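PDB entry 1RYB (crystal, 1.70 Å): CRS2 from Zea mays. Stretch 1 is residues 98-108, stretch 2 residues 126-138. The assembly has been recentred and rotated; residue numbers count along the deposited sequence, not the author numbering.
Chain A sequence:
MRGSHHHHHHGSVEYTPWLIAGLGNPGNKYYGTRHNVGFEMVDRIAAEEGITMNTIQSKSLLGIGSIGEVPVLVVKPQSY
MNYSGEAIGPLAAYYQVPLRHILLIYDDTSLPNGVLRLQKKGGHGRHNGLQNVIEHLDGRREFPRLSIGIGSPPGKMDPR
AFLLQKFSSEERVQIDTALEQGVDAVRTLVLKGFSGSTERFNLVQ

Stretch 1 98-108: PLRHILLIYDD
Stretch 2, residues 126-138: RHNGLQNVIEHLD

Stretch 1 opens with a short 3-10 turn at Leu-99 and Arg-100, held by His-101 N to Pro-98 O (2.7 Å) and Ile-102 N to Leu-99 O (3.1 Å), and continues as a strand from Ile-102 to Asp-108. Stretch 2 enters through His-127 (phi/psi -81/118) into a helix beginning at Asn-128, with i+4 bonds such as Gln-131 N to His-127 O (2.8 Å). Strand and helix run roughly antiparallel, at 151°, with axes 9.5 Å apart at closest approach. The register follows: Leu-99 CA lies 8.0 Å from Leu-137 CA, and Leu-104 CA 7.9 Å from Leu-130 CA.

Strand alternation directs the CA-to-CB bonds of Ile-102, Leu-104 and Tyr-106 toward the helix, whereas that of Ile-105 points away. Leu-137 (chi1 m, chi2 t) receives Leu-99 (t, p), CD1 to CD1 4.1 Å, and Ile-102 (m, t), whose CD1 is 3.9 Å from Leu-137 CD2. Leu-104, with chi1 off-well at -91° and chi2 -76°, places CG 4.0 Å from Leu-130 CD1 and CD1 4.0 Å from Val-133 CG2 (chi1 t).

Leu-130 (t, p) also sets CD2 over one face of the Tyr-106 ring, 3.7 Å from its centroid and 20° off the normal, a CH-pi contact. Tyr-106 (chi1 65°, chi2 91°) turns its edge toward the face of His-127; centroids are 5.2 Å apart and planes meet at 71°.

His-127 (chi1 t, chi2 -71°) uses both ring nitrogens. NE2 donates to Asp-107 OD1 at 2.8 Å and 162°, with the carboxylate oxygen near the ring plane; Asp-107 (chi1 46°, chi2 -49°) reaches it although its CA-to-CB bond points sideways. ND1 caps the helix, accepting from Leu-130 N (3.1 Å, 163°) and, weakly, from Gly-129 N (3.1 Å, 125°). One imidazole thus links strand and helix start.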

# COMPACT_ATOMS: atom_id res chain seq x y z
N PRO A 98 -11.84 -11.59 -1.97
CA PRO A 98 -12.50 -10.96 -3.12
C PRO A 98 -11.84 -9.64 -3.52
O PRO A 98 -11.28 -8.88 -2.65
CB PRO A 98 -13.91 -10.62 -2.65
CG PRO A 98 -13.85 -10.62 -1.14
CD PRO A 98 -12.66 -11.48 -0.76
N LEU A 99 -12.00 -9.32 -4.80
CA LEU A 99 -11.49 -8.06 -5.35
C LEU A 99 -11.70 -6.85 -4.43
O LEU A 99 -10.83 -6.09 -4.18
CB LEU A 99 -12.15 -7.77 -6.69
CG LEU A 99 -11.49 -6.61 -7.42
CD1 LEU A 99 -10.13 -7.02 -7.84
CD2 LEU A 99 -12.27 -6.28 -8.69
N ARG A 100 -12.90 -6.71 -3.98
CA ARG A 100 -13.30 -5.56 -3.20
C ARG A 100 -12.61 -5.45 -1.89
O ARG A 100 -12.72 -4.38 -1.27
CB ARG A 100 -14.82 -5.54 -2.97
CG ARG A 100 -15.31 -6.71 -2.11
CD ARG A 100 -16.85 -6.76 -1.94
NE ARG A 100 -17.34 -7.90 -1.14
CZ ARG A 100 -17.37 -9.18 -1.59
NH1 ARG A 100 -17.82 -10.23 -0.86
NH2 ARG A 100 -16.89 -9.39 -2.81
N HIS A 101 -11.91 -6.54 -1.49
CA HIS A 101 -11.20 -6.57 -0.20
C HIS A 101 -9.69 -6.63 -0.37
O HIS A 101 -8.95 -6.96 0.58
CB HIS A 101 -11.66 -7.76 0.66
CG HIS A 101 -12.99 -7.56 1.24
ND1 HIS A 101 -13.56 -8.52 2.04
CD2 HIS A 101 -13.88 -6.49 1.13
CE1 HIS A 101 -14.79 -8.04 2.40
NE2 HIS A 101 -14.99 -6.81 1.84
N ILE A 102 -9.24 -6.36 -1.59
CA ILE A 102 -7.82 -6.31 -1.86
C ILE A 102 -7.45 -4.86 -1.80
O ILE A 102 -7.75 -4.10 -2.75
CB ILE A 102 -7.50 -6.84 -3.26
CG1 ILE A 102 -7.97 -8.32 -3.38
CG2 ILE A 102 -5.99 -6.72 -3.49
CD1 ILE A 102 -7.77 -8.87 -4.78
N LEU A 103 -6.81 -4.44 -0.66
CA LEU A 103 -6.49 -3.03 -0.47
C LEU A 103 -5.06 -2.79 -0.84
O LEU A 103 -4.15 -3.35 -0.21
CB LEU A 103 -6.75 -2.62 1.00
CG LEU A 103 -6.29 -1.24 1.45
CD1 LEU A 103 -7.07 -0.15 0.67
CD2 LEU A 103 -6.70 -1.12 2.92
N LEU A 104 -4.87 -1.86 -1.82
CA LEU A 104 -3.51 -1.49 -2.20
C LEU A 104 -3.13 -0.17 -1.58
O LEU A 104 -3.87 0.79 -1.68
CB LEU A 104 -3.26 -1.37 -3.75
CG LEU A 104 -2.80 -2.64 -4.39
CD1 LEU A 104 -1.34 -2.93 -4.08
CD2 LEU A 104 -3.72 -3.83 -4.02
N ILE A 105 -1.91 -0.11 -1.02
CA ILE A 105 -1.37 1.09 -0.39
C ILE A 105 -0.06 1.48 -1.09
O ILE A 105 0.86 0.66 -1.15
CB ILE A 105 -1.18 0.86 1.14
CG1 ILE A 105 -2.49 0.32 1.72
CG2 ILE A 105 -0.78 2.20 1.83
CD1 ILE A 105 -2.46 0.35 3.26
N TYR A 106 0.06 2.73 -1.57
CA TYR A 106 1.27 3.05 -2.38
C TYR A 106 1.50 4.55 -2.48
O TYR A 106 0.67 5.32 -2.04
CB TYR A 106 1.05 2.46 -3.82
CG TYR A 106 -0.13 3.19 -4.51
CD1 TYR A 106 0.09 4.32 -5.30
CD2 TYR A 106 -1.46 2.88 -4.26
CE1 TYR A 106 -0.97 4.98 -5.91
CE2 TYR A 106 -2.55 3.64 -4.72
CZ TYR A 106 -2.29 4.67 -5.62
OH TYR A 106 -3.32 5.46 -6.15
N ASP A 107 2.68 4.92 -2.97
CA ASP A 107 3.08 6.37 -3.13
C ASP A 107 2.39 6.98 -4.31
O ASP A 107 2.32 6.38 -5.38
CB ASP A 107 4.60 6.49 -3.34
CG ASP A 107 5.06 5.49 -4.36
OD1 ASP A 107 4.78 4.28 -4.36
OD2 ASP A 107 5.74 6.03 -5.30
N ASP A 108 1.90 8.18 -4.18
CA ASP A 108 1.21 8.78 -5.33
C ASP A 108 1.76 10.17 -5.60
O ASP A 108 1.71 11.07 -4.75
CB ASP A 108 -0.28 8.77 -5.10
CG ASP A 108 -1.09 9.34 -6.20
OD1 ASP A 108 -0.63 10.08 -7.05
OD2 ASP A 108 -2.36 9.07 -6.06
N ARG A 126 0.02 5.50 -13.81
CA ARG A 126 1.38 5.23 -14.30
C ARG A 126 2.31 4.71 -13.22
O ARG A 126 3.55 4.77 -13.34
CB ARG A 126 1.99 6.45 -15.01
CG ARG A 126 1.15 6.84 -16.24
CD ARG A 126 1.68 8.10 -16.94
NE ARG A 126 1.89 9.19 -16.01
CZ ARG A 126 2.73 10.16 -16.26
NH1 ARG A 126 2.97 11.14 -15.38
NH2 ARG A 126 3.34 10.15 -17.45
N HIS A 127 1.70 4.28 -12.12
CA HIS A 127 2.49 3.72 -11.05
C HIS A 127 2.77 2.26 -11.47
O HIS A 127 1.85 1.49 -11.70
CB HIS A 127 1.70 3.80 -9.70
CG HIS A 127 2.54 3.33 -8.52
ND1 HIS A 127 2.89 1.98 -8.30
CD2 HIS A 127 3.07 4.07 -7.51
CE1 HIS A 127 3.60 1.94 -7.16
NE2 HIS A 127 3.74 3.18 -6.67
N ASN A 128 4.04 1.91 -11.65
CA ASN A 128 4.40 0.61 -12.16
C ASN A 128 3.88 -0.55 -11.33
O ASN A 128 3.52 -1.62 -11.89
CB ASN A 128 5.93 0.50 -12.25
CG ASN A 128 6.43 1.26 -13.45
OD1 ASN A 128 5.65 1.94 -14.13
ND2 ASN A 128 7.73 1.14 -13.72
N GLY A 129 3.89 -0.36 -10.00
CA GLY A 129 3.46 -1.40 -9.14
C GLY A 129 1.97 -1.58 -9.26
O GLY A 129 1.44 -2.69 -9.29
N LEU A 130 1.26 -0.51 -9.20
CA LEU A 130 -0.21 -0.61 -9.32
C LEU A 130 -0.59 -1.17 -10.70
O LEU A 130 -1.48 -1.99 -10.83
CB LEU A 130 -0.83 0.77 -9.10
CG LEU A 130 -2.27 0.82 -8.72
CD1 LEU A 130 -2.57 -0.20 -7.61
CD2 LEU A 130 -2.39 2.27 -8.16
N GLN A 131 0.15 -0.76 -11.70
CA GLN A 131 -0.14 -1.27 -13.00
C GLN A 131 0.02 -2.78 -13.03
O GLN A 131 -0.81 -3.48 -13.58
CB GLN A 131 0.80 -0.60 -14.01
CG GLN A 131 0.53 -1.19 -15.41
CD GLN A 131 1.50 -0.67 -16.44
OE1 GLN A 131 2.52 -0.01 -16.11
NE2 GLN A 131 1.21 -0.96 -17.71
N ASN A 132 1.12 -3.31 -12.51
CA ASN A 132 1.29 -4.75 -12.49
C ASN A 132 0.23 -5.47 -11.65
O ASN A 132 -0.15 -6.59 -11.98
CB ASN A 132 2.70 -5.13 -11.96
CG ASN A 132 3.05 -6.58 -12.19
OD1 ASN A 132 3.12 -7.38 -11.25
ND2 ASN A 132 3.18 -6.96 -13.47
N VAL A 133 -0.26 -4.84 -10.55
CA VAL A 133 -1.33 -5.50 -9.73
C VAL A 133 -2.58 -5.65 -10.55
O VAL A 133 -3.22 -6.65 -10.56
CB VAL A 133 -1.64 -4.74 -8.43
CG1 VAL A 133 -2.88 -5.31 -7.72
CG2 VAL A 133 -0.40 -4.69 -7.49
N ILE A 134 -2.95 -4.60 -11.23
CA ILE A 134 -4.16 -4.63 -12.02
C ILE A 134 -4.10 -5.75 -13.08
O ILE A 134 -5.04 -6.52 -13.36
CB ILE A 134 -4.51 -3.22 -12.64
CG1 ILE A 134 -5.00 -2.21 -11.58
CG2 ILE A 134 -5.55 -3.38 -13.79
CD1 ILE A 134 -4.79 -0.71 -11.96
N GLU A 135 -2.99 -5.78 -13.77
CA GLU A 135 -2.85 -6.78 -14.73
C GLU A 135 -3.01 -8.20 -14.10
O GLU A 135 -3.69 -9.04 -14.64
CB GLU A 135 -1.48 -6.59 -15.44
CG GLU A 135 -0.85 -7.90 -15.92
CD GLU A 135 0.42 -7.69 -16.68
OE1 GLU A 135 1.07 -8.63 -17.13
OE2 GLU A 135 0.72 -6.39 -16.83
N HIS A 136 -2.37 -8.48 -12.94
CA HIS A 136 -2.50 -9.77 -12.29
C HIS A 136 -3.82 -10.03 -11.63
O HIS A 136 -4.05 -11.12 -11.07
CB HIS A 136 -1.33 -10.12 -11.36
CG HIS A 136 -0.12 -10.43 -12.14
ND1 HIS A 136 0.33 -11.73 -12.30
CD2 HIS A 136 0.77 -9.58 -12.79
CE1 HIS A 136 1.46 -11.65 -13.03
NE2 HIS A 136 1.73 -10.39 -13.36
N LEU A 137 -4.68 -9.01 -11.67
CA LEU A 137 -6.03 -9.15 -11.16
C LEU A 137 -7.02 -9.23 -12.34
O LEU A 137 -8.13 -8.68 -12.34
CB LEU A 137 -6.45 -8.05 -10.15
CG LEU A 137 -5.62 -8.08 -8.83
CD1 LEU A 137 -6.05 -6.90 -7.93
CD2 LEU A 137 -5.77 -9.38 -8.11
N ASP A 138 -6.52 -9.81 -13.41
CA ASP A 138 -7.31 -9.97 -14.61
C ASP A 138 -7.73 -8.66 -15.25
O ASP A 138 -8.83 -8.56 -15.78
CB ASP A 138 -8.56 -10.80 -14.27
CG ASP A 138 -8.59 -12.11 -14.97
OD1 ASP A 138 -8.41 -12.25 -16.20
OD2 ASP A 138 -8.75 -13.10 -14.13